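Local coordinates for protein transcriptional regulator KdgR (Pseudomonas aeruginosa, PDB 5Y6I) that probably acts as a DNA-binding transcription factor of the IclR family, with a helix-turn-helix DNA-binding domain and a C-terminal regulatory domain, at residues P34-L38 with N72-L76; E110-V116 with A224-V230; L144-S150 with I201-L205; P215-A219 with I255-Y261. All coordinates share one frame; numbering follows the deposited sequence.

Interaction 1 (P34-L38 with N72-L76); sequences PATSL and NHYSL
Thr36 and Tyr74 form a single antiparallel bridge, a hydrogen-bonded pair. It ties the loop between helices 18-31 and 38-45 to the wing hairpin of a winged helix-turn-helix domain, the DNA-binding fold of the IclR family. Two backbone bonds carry the bridge. The bond from Tyr74 N to Thr36 O is 2.8 Å long and nearly straight at 173°. Thr36 N returns a bond of 2.8 Å to Tyr74 O, more bent at 141°. Tyr74 O also receives a CA-H...O contact from Ala35 CA at 3.3 Å, so two groups hold this carbonyl.

Among the polar side chains, Thr36 OG1 gives a hydrogen bond of 3.1 Å to Ser37 O. Ser37 is the N-cap of helix 38-45, where its OG makes a weak bond with Arg40 N.

The apolar contacts flank the bridge. Ala35 CB meets His73 CB at 3.6 Å. Thr36 CG2 passes Tyr74 CB at 4.1 Å. Tyr74 CG sits beside its own backbone N, anti to the carbonyl carbon (chi1 -65°). This turns the CD2 and CE2 edge of the ring toward Thr36 O and Leu38 N. Tyr74 also packs on Leu29 of helix 18-31 and on Leu56 and Ile60 of helix 49-61. The contact ends at the helix start, where Leu38 CB lies 4.5 Å from Tyr74 CE2.

Interaction 2 (E110-V116 with A224-V230); sequences ETCFLAV and AAVLTVV
Phe113 CG stands between the backbone N and the carbonyl carbon of its residue (chi1 57°). This torsion swings the phenyl ring over Thr228 CB, which lies 3.5 Å from the centroid of the Phe113 ring, 19° off the normal, a CH-pi contact. Thr228 OG1 is modelled too close to the ring, so its position is doubtful. Val230 CG1 meets the ring at its edge, 3.7 Å from Phe113 CE2.

The two strands are antiparallel neighbours in the sheet of the C-terminal domain. Ala115 N bonds to Val226 O at 2.9 Å, and Val226 N bonds back to Ala115 O at 2.8 Å. Phe113 N bonds to Thr228 O at 2.9 Å, while the return bond from Thr228 N to Phe113 O is weak. Cys112 and Val229 make a non-hydrogen-bonded pair, as do Leu114 and Leu227. Cys112 SG touches Val229 CG2 at 3.6 Å, and Leu114 CD1 touches Ala225 CB at 3.6 Å.

Cys112, Leu114 and Leu227 look toward helix 93-108, and Leu227 also packs on helix 244-258. Phe113, Ala115, Val226 and Thr228 face helix 150-158. Thr111 OG1 is bonded outside the pair, to Ala130 N and Val136 O. Backbone bonds join the strands edge to edge, while largely apolar side chains go to the two faces, which suits a buried sheet centre with helices on both sides.

Interaction 3 (L144-S150 with I201-L205); sequences LPLLGSS and IHGLL
Gly148 O stands over one face of the flat peptide group that joins Leu204 to Leu205. It lies 3.2 Å from Leu204 C and 3.0 Å from Leu205 N. The oxygen is above the peptide rather than in line with the N-H, so this close pair is not a hydrogen bond. Nearby, the ring of Pro145 meets Leu205 along its CG and CD atoms. Leu205 CD1 lies 4.0 Å from Pro145 CD, and Leu205 CD2 reaches the same ring carbon at 4.1 Å. Leu205 CG is anti to its backbone N (chi1 170°), and its two methyls spread over the turn. CD2 touches Ser149 CB at 4.0 Å. It also comes near Leu144 CD2.

A second patch is made by Ile201. Its CG2 packs on Ser150 CB at 3.5 Å, and its CD1 comes within 3.6 Å of Ser150 N, at the start of the helix. The contact between the segments is therefore one of van der Waals packing.

The turn is held by its own polar atoms. Ser149 OG gives a hydrogen bond of 2.6 Å to Pro145 O. Ser149 OG also caps Gly152 N, which makes Ser149 the N-cap of helix 150-158. Ser150 OG is bonded to Ser213 OG.

The loop leads from strand 121-128 into helix 150-158. Leu144 packs on Phe113 of strand 111-118, and the backbone N atoms of Leu146 and Leu147 bond to Glu171 of helix 162-171. Ile201 lies on strand 199-202, at the sheet edge within this chain, and packs on Ala211 of adjacent strand 209-217.

Interaction 4 (P215-A219 with I255-Y261); sequences PVFDA and ISWRMGY
Ser256 OG accepts a hydrogen bond from Phe217 N at 2.9 Å, almost straight at 174°. The same oxygen makes a weak bond with Thr252 O one turn earlier. The bond joins helix 244-258 to the end of strand 209-217, so the last helix of the IclR C-terminal domain is fixed to its antiparallel sheet.

Beyond the helix the chain turns at Gly260, where the carbonyl O of Met259 and Ala219 CB crowd the place a side chain would take. The Tyr261 side chain lies along the strand end. Its CG extends opposite the backbone N, which carries the ring to Phe217 CB. Tyr261 and Phe217 lie side by side and point the same way. Phe217 CB sits over the centre of the tyrosine ring, 3.8 Å from its centroid and 12° off the normal, a CH-pi contact. The two rings are oblique, with planes at 32° and centroids 4.9 Å apart. Phe217 CD2 approaches Tyr261 CE2 at 3.7 Å. Tyr261 CB also touches Asp218 O at 3.4 Å.

The polar ends find partners outside. Tyr261 OH bonds to Thr264 O, and Asp218 OD2 makes a salt bridge with Arg222 NE. Arg78 of the second subunit bonds to Trp257 O and makes a cation-pi contact with the Trp257 ring, so the helix end also belongs to the dimer contact.

Deeper in, toward helix 93-108, Val216 and Ile255 cross at about a right angle, with Val216 CG1 3.6 Å from Ile255 CG2.

How the interactions relate
Interaction 1 comes first along the chain and lies in the helix-turn-helix domain, which probably binds DNA, its centre about 27 Å from that of interaction 4. Interactions 2, 3 and 4 share the five-stranded sheet of the C-terminal domain. Interaction 3 is nested in the loop closed by interaction 2, and the two touch through Phe113 and Leu144. The segments of interactions 2 and 4 alternate along the chain. Their centres are about 15 Å apart, and neighbouring strands 209-217 and 223-232 join them. Interactions 3 and 4 stay about 8 Å apart at their nearest atoms. Interactions 1 and 4 both touch the second subunit, so dimer contacts reach both domains.

Interaction 1 (P34-L38 with N72-L76)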
loop_
_atom_site.group_PDB
_atom_site.type_symbol
_atom_site.label_atom_id
_atom_site.label_comp_id
_atom_site.label_asym_id
_atom_site.label_seq_id
_atom_site.Cartn_x
_atom_site.Cartn_y
_atom_site.Cartn_z
ATOM N N PRO A 34 17.688 5.602 -3.589
ATOM C CA PRO A 34 17.300 6.985 -3.409
ATOM C C PRO A 34 18.027 7.965 -4.263
ATOM O O PRO A 34 17.479 9.000 -4.582
ATOM C CB PRO A 34 17.729 7.197 -1.968
ATOM C CG PRO A 34 18.898 6.307 -1.798
ATOM C CD PRO A 34 18.641 5.110 -2.645
ATOM N N ALA A 35 19.250 7.658 -4.642
ATOM C CA ALA A 35 19.982 8.635 -5.439
ATOM C C ALA A 35 20.941 7.888 -6.353
ATOM O O ALA A 35 21.515 6.877 -5.944
ATOM C CB ALA A 35 20.760 9.610 -4.546
ATOM N N THR A 36 21.129 8.381 -7.579
ATOM C CA THR A 36 21.987 7.665 -8.513
ATOM C C THR A 36 22.781 8.640 -9.382
ATOM O O THR A 36 22.354 9.769 -9.642
ATOM C CB THR A 36 21.158 6.661 -9.374
ATOM O OG1 THR A 36 22.045 5.896 -10.205
ATOM C CG2 THR A 36 20.097 7.345 -10.237
ATOM N N SER A 37 23.964 8.199 -9.805
ATOM C CA SER A 37 24.748 8.924 -10.800
ATOM C C SER A 37 24.377 8.455 -12.207
ATOM O O SER A 37 23.680 7.460 -12.384
ATOM C CB SER A 37 26.248 8.737 -10.567
ATOM O OG SER A 37 26.697 7.530 -11.162
ATOM N N LEU A 38 24.858 9.191 -13.219
ATOM C CA LEU A 38 24.492 8.880 -14.600
ATOM C C LEU A 38 25.030 7.518 -15.018
ATOM O O LEU A 38 24.285 6.682 -15.542
ATOM C CB LEU A 38 24.993 9.968 -15.553
ATOM C CG LEU A 38 24.821 9.592 -17.032
ATOM C CD1 LEU A 38 23.349 9.698 -17.389
ATOM C CD2 LEU A 38 25.650 10.498 -17.944
ATOM N N ASN A 72 24.501 16.424 -6.886
ATOM C CA ASN A 72 24.196 16.217 -8.296
ATOM C C ASN A 72 23.573 14.862 -8.571
ATOM O O ASN A 72 23.453 14.475 -9.736
ATOM C CB ASN A 72 25.434 16.382 -9.183
ATOM C CG ASN A 72 25.787 17.822 -9.416
ATOM O OD1 ASN A 72 24.909 18.683 -9.466
ATOM N ND2 ASN A 72 27.076 18.102 -9.551
ATOM N N HIS A 73 23.168 14.130 -7.541
ATOM C CA HIS A 73 22.597 12.814 -7.762
ATOM C C HIS A 73 21.174 12.940 -8.275
ATOM O O HIS A 73 20.468 13.909 -7.972
ATOM C CB HIS A 73 22.618 11.992 -6.475
ATOM C CG HIS A 73 23.964 11.431 -6.138
ATOM N ND1 HIS A 73 24.493 11.484 -4.866
ATOM C CD2 HIS A 73 24.883 10.797 -6.902
ATOM C CE1 HIS A 73 25.684 10.914 -4.860
ATOM N NE2 HIS A 73 25.947 10.493 -6.084
ATOM N N TYR A 74 20.759 11.942 -9.061
ATOM C CA TYR A 74 19.416 11.876 -9.624
ATOM C C TYR A 74 18.523 11.027 -8.742
ATOM O O TYR A 74 18.941 9.977 -8.247
ATOM C CB TYR A 74 19.437 11.286 -11.041
ATOM C CG TYR A 74 20.178 12.149 -12.032
ATOM C CD1 TYR A 74 19.590 13.302 -12.564
ATOM C CD2 TYR A 74 21.469 11.831 -12.422
ATOM C CE1 TYR A 74 20.281 14.107 -13.471
ATOM C CE2 TYR A 74 22.169 12.631 -13.324
ATOM C CZ TYR A 74 21.576 13.758 -13.840
ATOM O OH TYR A 74 22.294 14.525 -14.729
ATOM N N SER A 75 17.283 11.473 -8.571
ATOM C CA SER A 75 16.321 10.727 -7.781
ATOM C C SER A 75 14.926 10.989 -8.329
ATOM O O SER A 75 14.734 11.774 -9.260
ATOM C CB SER A 75 16.421 11.117 -6.308
ATOM O OG SER A 75 16.487 12.530 -6.190
ATOM N N LEU A 76 13.939 10.341 -7.724
ATOM C CA LEU A 76 12.581 10.475 -8.213
ATOM C C LEU A 76 12.004 11.810 -7.801
ATOM O O LEU A 76 12.239 12.288 -6.688
ATOM C CB LEU A 76 11.709 9.344 -7.698
ATOM C CG LEU A 76 12.180 7.976 -8.170
ATOM C CD1 LEU A 76 11.710 6.873 -7.222
ATOM C CD2 LEU A 76 11.677 7.746 -9.571
#

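Interaction 2 (E110-V116 with A224-V230)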
loop_
_atom_site.group_PDB
_atom_site.type_symbol
_atom_site.label_atom_id
_atom_site.label_comp_id
_atom_site.label_asym_id
_atom_site.label_seq_id
_atom_site.Cartn_x
_atom_site.Cartn_y
_atom_site.Cartn_z
ATOM N N GLU A 110 -10.214 -28.234 -8.551
ATOM C CA GLU A 110 -10.520 -28.289 -7.134
ATOM C C GLU A 110 -11.022 -26.922 -6.704
ATOM O O GLU A 110 -10.679 -25.903 -7.311
ATOM C CB GLU A 110 -9.292 -28.719 -6.295
ATOM C CG GLU A 110 -8.546 -29.928 -6.856
ATOM C CD GLU A 110 -8.889 -31.216 -6.100
ATOM O OE1 GLU A 110 -9.931 -31.209 -5.404
ATOM O OE2 GLU A 110 -8.153 -32.235 -6.224
ATOM N N THR A 111 -11.861 -26.899 -5.671
ATOM C CA THR A 111 -12.428 -25.632 -5.223
ATOM C C THR A 111 -11.344 -24.778 -4.572
ATOM O O THR A 111 -10.703 -25.206 -3.606
ATOM C CB THR A 111 -13.593 -25.886 -4.265
ATOM O OG1 THR A 111 -14.570 -26.682 -4.939
ATOM C CG2 THR A 111 -14.256 -24.577 -3.854
ATOM N N CYS A 112 -11.124 -23.579 -5.117
ATOM C CA CYS A 112 -10.201 -22.595 -4.556
ATOM C C CYS A 112 -10.997 -21.404 -4.046
ATOM O O CYS A 112 -12.033 -21.052 -4.624
ATOM C CB CYS A 112 -9.177 -22.106 -5.585
ATOM S SG CYS A 112 -8.378 -23.436 -6.518
ATOM N N PHE A 113 -10.526 -20.797 -2.955
ATOM C CA PHE A 113 -11.216 -19.649 -2.379
ATOM C C PHE A 113 -10.223 -18.592 -1.900
ATOM O O PHE A 113 -9.042 -18.869 -1.656
ATOM C CB PHE A 113 -12.168 -20.056 -1.233
ATOM C CG PHE A 113 -11.517 -20.807 -0.078
ATOM C CD1 PHE A 113 -11.197 -20.153 1.107
ATOM C CD2 PHE A 113 -11.333 -22.186 -0.139
ATOM C CE1 PHE A 113 -10.643 -20.867 2.192
ATOM C CE2 PHE A 113 -10.787 -22.901 0.930
ATOM C CZ PHE A 113 -10.441 -22.248 2.091
ATOM N N LEU A 114 -10.715 -17.360 -1.809
ATOM C CA LEU A 114 -9.943 -16.243 -1.280
ATOM C C LEU A 114 -10.584 -15.781 0.023
ATOM O O LEU A 114 -11.807 -15.601 0.095
ATOM C CB LEU A 114 -9.873 -15.087 -2.278
ATOM C CG LEU A 114 -8.810 -14.010 -2.006
ATOM C CD1 LEU A 114 -7.410 -14.530 -2.323
ATOM C CD2 LEU A 114 -9.103 -12.771 -2.827
ATOM N N ALA A 115 -9.758 -15.620 1.049
ATOM C CA ALA A 115 -10.191 -15.097 2.330
ATOM C C ALA A 115 -9.349 -13.886 2.689
ATOM O O ALA A 115 -8.163 -13.816 2.349
ATOM C CB ALA A 115 -10.075 -16.140 3.429
ATOM N N VAL A 116 -9.983 -12.931 3.369
ATOM C CA VAL A 116 -9.313 -11.771 3.949
ATOM C C VAL A 116 -9.597 -11.751 5.445
ATOM O O VAL A 116 -10.428 -12.503 5.951
ATOM C CB VAL A 116 -9.768 -10.451 3.305
ATOM C CG1 VAL A 116 -9.589 -10.499 1.760
ATOM C CG2 VAL A 116 -11.224 -10.158 3.711
ATOM N N ALA A 224 -2.515 -9.478 2.392
ATOM C CA ALA A 224 -3.704 -8.971 1.722
ATOM C C ALA A 224 -4.852 -9.955 1.811
ATOM O O ALA A 224 -6.002 -9.562 2.042
ATOM C CB ALA A 224 -3.403 -8.688 0.243
ATOM N N ALA A 225 -4.536 -11.231 1.628
ATOM C CA ALA A 225 -5.516 -12.300 1.595
ATOM C C ALA A 225 -4.782 -13.622 1.791
ATOM O O ALA A 225 -3.549 -13.667 1.884
ATOM C CB ALA A 225 -6.303 -12.290 0.280
ATOM N N VAL A 226 -5.567 -14.700 1.881
ATOM C CA VAL A 226 -5.070 -16.066 1.835
ATOM C C VAL A 226 -5.844 -16.787 0.746
ATOM O O VAL A 226 -7.064 -16.624 0.631
ATOM C CB VAL A 226 -5.226 -16.787 3.186
ATOM C CG1 VAL A 226 -4.649 -18.224 3.114
ATOM C CG2 VAL A 226 -4.532 -15.997 4.270
ATOM N N LEU A 227 -5.129 -17.546 -0.077
ATOM C CA LEU A 227 -5.724 -18.293 -1.171
ATOM C C LEU A 227 -5.517 -19.770 -0.881
ATOM O O LEU A 227 -4.463 -20.170 -0.376
ATOM C CB LEU A 227 -5.102 -17.898 -2.519
ATOM C CG LEU A 227 -5.992 -18.094 -3.748
ATOM C CD1 LEU A 227 -5.504 -17.186 -4.876
ATOM C CD2 LEU A 227 -6.035 -19.545 -4.214
ATOM N N THR A 228 -6.516 -20.578 -1.215
ATOM C CA THR A 228 -6.689 -21.857 -0.549
ATOM C C THR A 228 -7.387 -22.848 -1.463
ATOM O O THR A 228 -8.410 -22.513 -2.070
ATOM C CB THR A 228 -7.528 -21.649 0.693
ATOM O OG1 THR A 228 -8.514 -20.682 0.346
ATOM C CG2 THR A 228 -6.739 -21.085 1.813
ATOM N N VAL A 229 -6.863 -24.072 -1.516
ATOM C CA VAL A 229 -7.428 -25.152 -2.313
ATOM C C VAL A 229 -7.991 -26.204 -1.368
ATOM O O VAL A 229 -7.441 -26.456 -0.290
ATOM C CB VAL A 229 -6.362 -25.761 -3.245
ATOM C CG1 VAL A 229 -6.916 -26.989 -3.990
ATOM C CG2 VAL A 229 -5.850 -24.705 -4.228
ATOM N N VAL A 230 -9.090 -26.840 -1.769
ATOM C CA VAL A 230 -9.795 -27.695 -0.828
ATOM C C VAL A 230 -10.544 -28.789 -1.582
ATOM O O VAL A 230 -10.962 -28.604 -2.729
ATOM C CB VAL A 230 -10.711 -26.820 0.064
ATOM C CG1 VAL A 230 -11.724 -26.088 -0.781
ATOM C CG2 VAL A 230 -11.365 -27.631 1.174
#

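Interaction 3 (L144-S150 with I201-L205)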
loop_
_atom_site.group_PDB
_atom_site.type_symbol
_atom_site.label_atom_id
_atom_site.label_comp_id
_atom_site.label_asym_id
_atom_site.label_seq_id
_atom_site.Cartn_x
_atom_site.Cartn_y
_atom_site.Cartn_z
ATOM N N LEU A 144 -13.884 -18.973 8.918
ATOM C CA LEU A 144 -13.216 -20.217 9.285
ATOM C C LEU A 144 -12.514 -20.071 10.638
ATOM O O LEU A 144 -12.272 -18.954 11.108
ATOM C CB LEU A 144 -12.217 -20.606 8.187
ATOM C CG LEU A 144 -12.666 -20.443 6.726
ATOM C CD1 LEU A 144 -11.551 -20.734 5.752
ATOM C CD2 LEU A 144 -13.858 -21.353 6.444
ATOM N N PRO A 145 -12.171 -21.172 11.309
ATOM C CA PRO A 145 -11.543 -21.044 12.630
ATOM C C PRO A 145 -10.096 -20.605 12.512
ATOM O O PRO A 145 -9.438 -20.835 11.495
ATOM C CB PRO A 145 -11.648 -22.456 13.218
ATOM C CG PRO A 145 -11.662 -23.361 12.043
ATOM C CD PRO A 145 -12.338 -22.585 10.917
ATOM N N LEU A 146 -9.596 -19.957 13.574
ATOM C CA LEU A 146 -8.217 -19.484 13.522
ATOM C C LEU A 146 -7.234 -20.646 13.564
ATOM O O LEU A 146 -6.275 -20.677 12.789
ATOM C CB LEU A 146 -7.920 -18.503 14.664
ATOM C CG LEU A 146 -6.548 -17.829 14.570
ATOM C CD1 LEU A 146 -6.564 -16.579 13.713
ATOM C CD2 LEU A 146 -6.010 -17.509 15.914
ATOM N N LEU A 147 -7.453 -21.611 14.452
ATOM C CA LEU A 147 -6.531 -22.727 14.586
ATOM C C LEU A 147 -7.023 -24.033 13.987
ATOM O O LEU A 147 -6.256 -24.999 13.971
ATOM C CB LEU A 147 -6.179 -22.972 16.050
ATOM C CG LEU A 147 -5.466 -21.823 16.740
ATOM C CD1 LEU A 147 -6.435 -21.096 17.651
ATOM C CD2 LEU A 147 -4.289 -22.379 17.497
ATOM N N GLY A 148 -8.261 -24.091 13.495
ATOM C CA GLY A 148 -8.820 -25.332 13.002
ATOM C C GLY A 148 -8.830 -25.459 11.494
ATOM O O GLY A 148 -9.130 -26.540 10.979
ATOM N N SER A 149 -8.499 -24.379 10.774
ATOM C CA SER A 149 -8.480 -24.388 9.317
ATOM C C SER A 149 -7.099 -24.012 8.790
ATOM O O SER A 149 -6.272 -23.449 9.506
ATOM C CB SER A 149 -9.536 -23.433 8.733
ATOM O OG SER A 149 -9.355 -22.112 9.196
ATOM N N SER A 150 -6.854 -24.329 7.516
ATOM C CA SER A 150 -5.572 -23.992 6.901
ATOM C C SER A 150 -5.497 -22.510 6.588
ATOM O O SER A 150 -4.421 -21.907 6.644
ATOM C CB SER A 150 -5.375 -24.808 5.627
ATOM O OG SER A 150 -6.492 -24.654 4.762
ATOM N N ILE A 201 -3.605 -28.994 5.601
ATOM C CA ILE A 201 -4.356 -29.598 6.699
ATOM C C ILE A 201 -5.136 -30.795 6.172
ATOM O O ILE A 201 -5.747 -30.740 5.097
ATOM C CB ILE A 201 -5.324 -28.616 7.397
ATOM C CG1 ILE A 201 -6.518 -28.271 6.485
ATOM C CG2 ILE A 201 -4.573 -27.387 7.895
ATOM C CD1 ILE A 201 -7.764 -27.785 7.218
ATOM N N HIS A 202 -5.129 -31.872 6.945
ATOM C CA HIS A 202 -5.813 -33.107 6.589
ATOM C C HIS A 202 -7.037 -33.219 7.500
ATOM O O HIS A 202 -6.974 -33.801 8.583
ATOM C CB HIS A 202 -4.858 -34.295 6.723
ATOM C CG HIS A 202 -3.496 -34.028 6.153
ATOM N ND1 HIS A 202 -3.305 -33.309 4.993
ATOM C CD2 HIS A 202 -2.258 -34.340 6.609
ATOM C CE1 HIS A 202 -2.011 -33.212 4.743
ATOM N NE2 HIS A 202 -1.352 -33.824 5.712
ATOM N N GLY A 203 -8.148 -32.625 7.066
ATOM C CA GLY A 203 -9.401 -32.762 7.784
ATOM C C GLY A 203 -9.508 -32.016 9.092
ATOM O O GLY A 203 -10.517 -32.173 9.787
ATOM N N LEU A 204 -8.508 -31.199 9.441
ATOM C CA LEU A 204 -8.519 -30.468 10.705
ATOM C C LEU A 204 -9.833 -29.712 10.924
ATOM O O LEU A 204 -10.400 -29.745 12.020
ATOM C CB LEU A 204 -7.313 -29.519 10.757
ATOM C CG LEU A 204 -5.938 -30.206 10.878
ATOM C CD1 LEU A 204 -4.804 -29.214 10.870
ATOM C CD2 LEU A 204 -5.865 -31.033 12.134
ATOM N N LEU A 205 -10.345 -29.044 9.891
ATOM C CA LEU A 205 -11.639 -28.379 10.034
ATOM C C LEU A 205 -12.797 -29.363 9.911
ATOM O O LEU A 205 -13.805 -29.225 10.614
ATOM C CB LEU A 205 -11.772 -27.262 8.997
ATOM C CG LEU A 205 -13.126 -26.562 8.787
ATOM C CD1 LEU A 205 -13.876 -26.214 10.062
ATOM C CD2 LEU A 205 -12.929 -25.328 7.958
#

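Interaction 4 (P215-A219 with I255-Y261)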
loop_
_atom_site.group_PDB
_atom_site.type_symbol
_atom_site.label_atom_id
_atom_site.label_comp_id
_atom_site.label_asym_id
_atom_site.label_seq_id
_atom_site.Cartn_x
_atom_site.Cartn_y
_atom_site.Cartn_z
ATOM N N PRO A 215 -0.383 -17.379 1.491
ATOM C CA PRO A 215 -0.746 -15.973 1.668
ATOM C C PRO A 215 -0.440 -15.112 0.450
ATOM O O PRO A 215 0.472 -15.392 -0.338
ATOM C CB PRO A 215 0.133 -15.540 2.848
ATOM C CG PRO A 215 1.381 -16.388 2.681
ATOM C CD PRO A 215 0.884 -17.724 2.159
ATOM N N VAL A 216 -1.206 -14.020 0.345
ATOM C CA VAL A 216 -1.055 -13.008 -0.700
ATOM C C VAL A 216 -0.694 -11.669 -0.055
ATOM O O VAL A 216 -1.366 -11.227 0.887
ATOM C CB VAL A 216 -2.339 -12.881 -1.540
ATOM C CG1 VAL A 216 -2.152 -11.849 -2.634
ATOM C CG2 VAL A 216 -2.771 -14.276 -2.103
ATOM N N PHE A 217 0.348 -11.019 -0.577
ATOM C CA PHE A 217 0.931 -9.813 -0.002
ATOM C C PHE A 217 0.670 -8.599 -0.884
ATOM O O PHE A 217 0.560 -8.717 -2.108
ATOM C CB PHE A 217 2.441 -9.971 0.168
ATOM C CG PHE A 217 2.833 -11.145 1.007
ATOM C CD1 PHE A 217 2.771 -11.074 2.393
ATOM C CD2 PHE A 217 3.254 -12.325 0.420
ATOM C CE1 PHE A 217 3.130 -12.173 3.181
ATOM C CE2 PHE A 217 3.613 -13.424 1.200
ATOM C CZ PHE A 217 3.555 -13.347 2.573
ATOM N N ASP A 218 0.614 -7.417 -0.264
ATOM C CA ASP A 218 0.501 -6.203 -1.053
ATOM C C ASP A 218 1.885 -5.619 -1.287
ATOM O O ASP A 218 2.911 -6.163 -0.852
ATOM C CB ASP A 218 -0.462 -5.193 -0.407
ATOM C CG ASP A 218 0.003 -4.680 0.954
ATOM O OD1 ASP A 218 1.122 -5.042 1.410
ATOM O OD2 ASP A 218 -0.773 -3.896 1.579
ATOM N N ALA A 219 1.903 -4.501 -2.023
ATOM C CA ALA A 219 3.143 -3.791 -2.307
ATOM C C ALA A 219 4.000 -3.622 -1.063
ATOM O O ALA A 219 5.229 -3.752 -1.126
ATOM C CB ALA A 219 2.822 -2.422 -2.910
ATOM N N ILE A 255 -0.288 -13.134 -8.023
ATOM C CA ILE A 255 -1.186 -12.113 -7.487
ATOM C C ILE A 255 -0.401 -11.084 -6.682
ATOM O O ILE A 255 -0.658 -9.875 -6.774
ATOM C CB ILE A 255 -2.287 -12.760 -6.629
ATOM C CG1 ILE A 255 -3.079 -13.802 -7.416
ATOM C CG2 ILE A 255 -3.224 -11.695 -6.055
ATOM C CD1 ILE A 255 -4.197 -14.446 -6.585
ATOM N N SER A 256 0.574 -11.547 -5.891
ATOM C CA SER A 256 1.369 -10.638 -5.082
ATOM C C SER A 256 2.146 -9.677 -5.959
ATOM O O SER A 256 2.007 -8.455 -5.840
ATOM C CB SER A 256 2.334 -11.417 -4.187
ATOM O OG SER A 256 1.672 -11.919 -3.044
ATOM N N TRP A 257 2.998 -10.223 -6.830
ATOM C CA TRP A 257 3.846 -9.396 -7.679
ATOM C C TRP A 257 3.021 -8.427 -8.512
ATOM O O TRP A 257 3.506 -7.345 -8.865
ATOM C CB TRP A 257 4.700 -10.301 -8.560
ATOM C CG TRP A 257 5.563 -9.629 -9.577
ATOM C CD1 TRP A 257 6.908 -9.409 -9.501
ATOM C CD2 TRP A 257 5.147 -9.139 -10.853
ATOM N NE1 TRP A 257 7.351 -8.790 -10.646
ATOM C CE2 TRP A 257 6.285 -8.612 -11.491
ATOM C CE3 TRP A 257 3.911 -9.082 -11.515
ATOM C CZ2 TRP A 257 6.228 -8.034 -12.761
ATOM C CZ3 TRP A 257 3.851 -8.509 -12.766
ATOM C CH2 TRP A 257 5.003 -7.992 -13.379
ATOM N N ARG A 258 1.769 -8.766 -8.813
ATOM C CA ARG A 258 0.944 -7.804 -9.533
ATOM C C ARG A 258 0.461 -6.671 -8.641
ATOM O O ARG A 258 0.092 -5.606 -9.154
ATOM C CB ARG A 258 -0.235 -8.516 -10.196
ATOM C CG ARG A 258 0.200 -9.207 -11.491
ATOM C CD ARG A 258 -0.733 -10.318 -11.954
ATOM N NE ARG A 258 -2.131 -9.917 -11.881
ATOM C CZ ARG A 258 -3.116 -10.549 -12.510
ATOM N NH1 ARG A 258 -4.370 -10.131 -12.383
ATOM N NH2 ARG A 258 -2.838 -11.593 -13.281
ATOM N N MET A 259 0.455 -6.877 -7.329
ATOM C CA MET A 259 0.177 -5.822 -6.377
ATOM C C MET A 259 1.437 -5.074 -5.948
ATOM O O MET A 259 1.374 -4.255 -5.035
ATOM C CB MET A 259 -0.542 -6.409 -5.163
ATOM C CG MET A 259 -1.822 -7.128 -5.558
ATOM S SD MET A 259 -2.951 -7.374 -4.191
ATOM C CE MET A 259 -3.455 -5.684 -3.948
ATOM N N GLY A 260 2.576 -5.337 -6.569
ATOM C CA GLY A 260 3.751 -4.543 -6.307
ATOM C C GLY A 260 4.737 -5.178 -5.369
ATOM O O GLY A 260 5.823 -4.623 -5.156
ATOM N N TYR A 261 4.402 -6.328 -4.821
ATOM C CA TYR A 261 5.236 -6.968 -3.820
ATOM C C TYR A 261 6.502 -7.489 -4.475
ATOM O O TYR A 261 6.444 -8.138 -5.518
ATOM C CB TYR A 261 4.448 -8.107 -3.157
ATOM C CG TYR A 261 5.238 -8.843 -2.112
ATOM C CD1 TYR A 261 5.746 -8.174 -1.009
ATOM C CD2 TYR A 261 5.486 -10.203 -2.233
ATOM C CE1 TYR A 261 6.478 -8.833 -0.061
ATOM C CE2 TYR A 261 6.213 -10.878 -1.278
ATOM C CZ TYR A 261 6.715 -10.184 -0.199
ATOM O OH TYR A 261 7.449 -10.847 0.760
#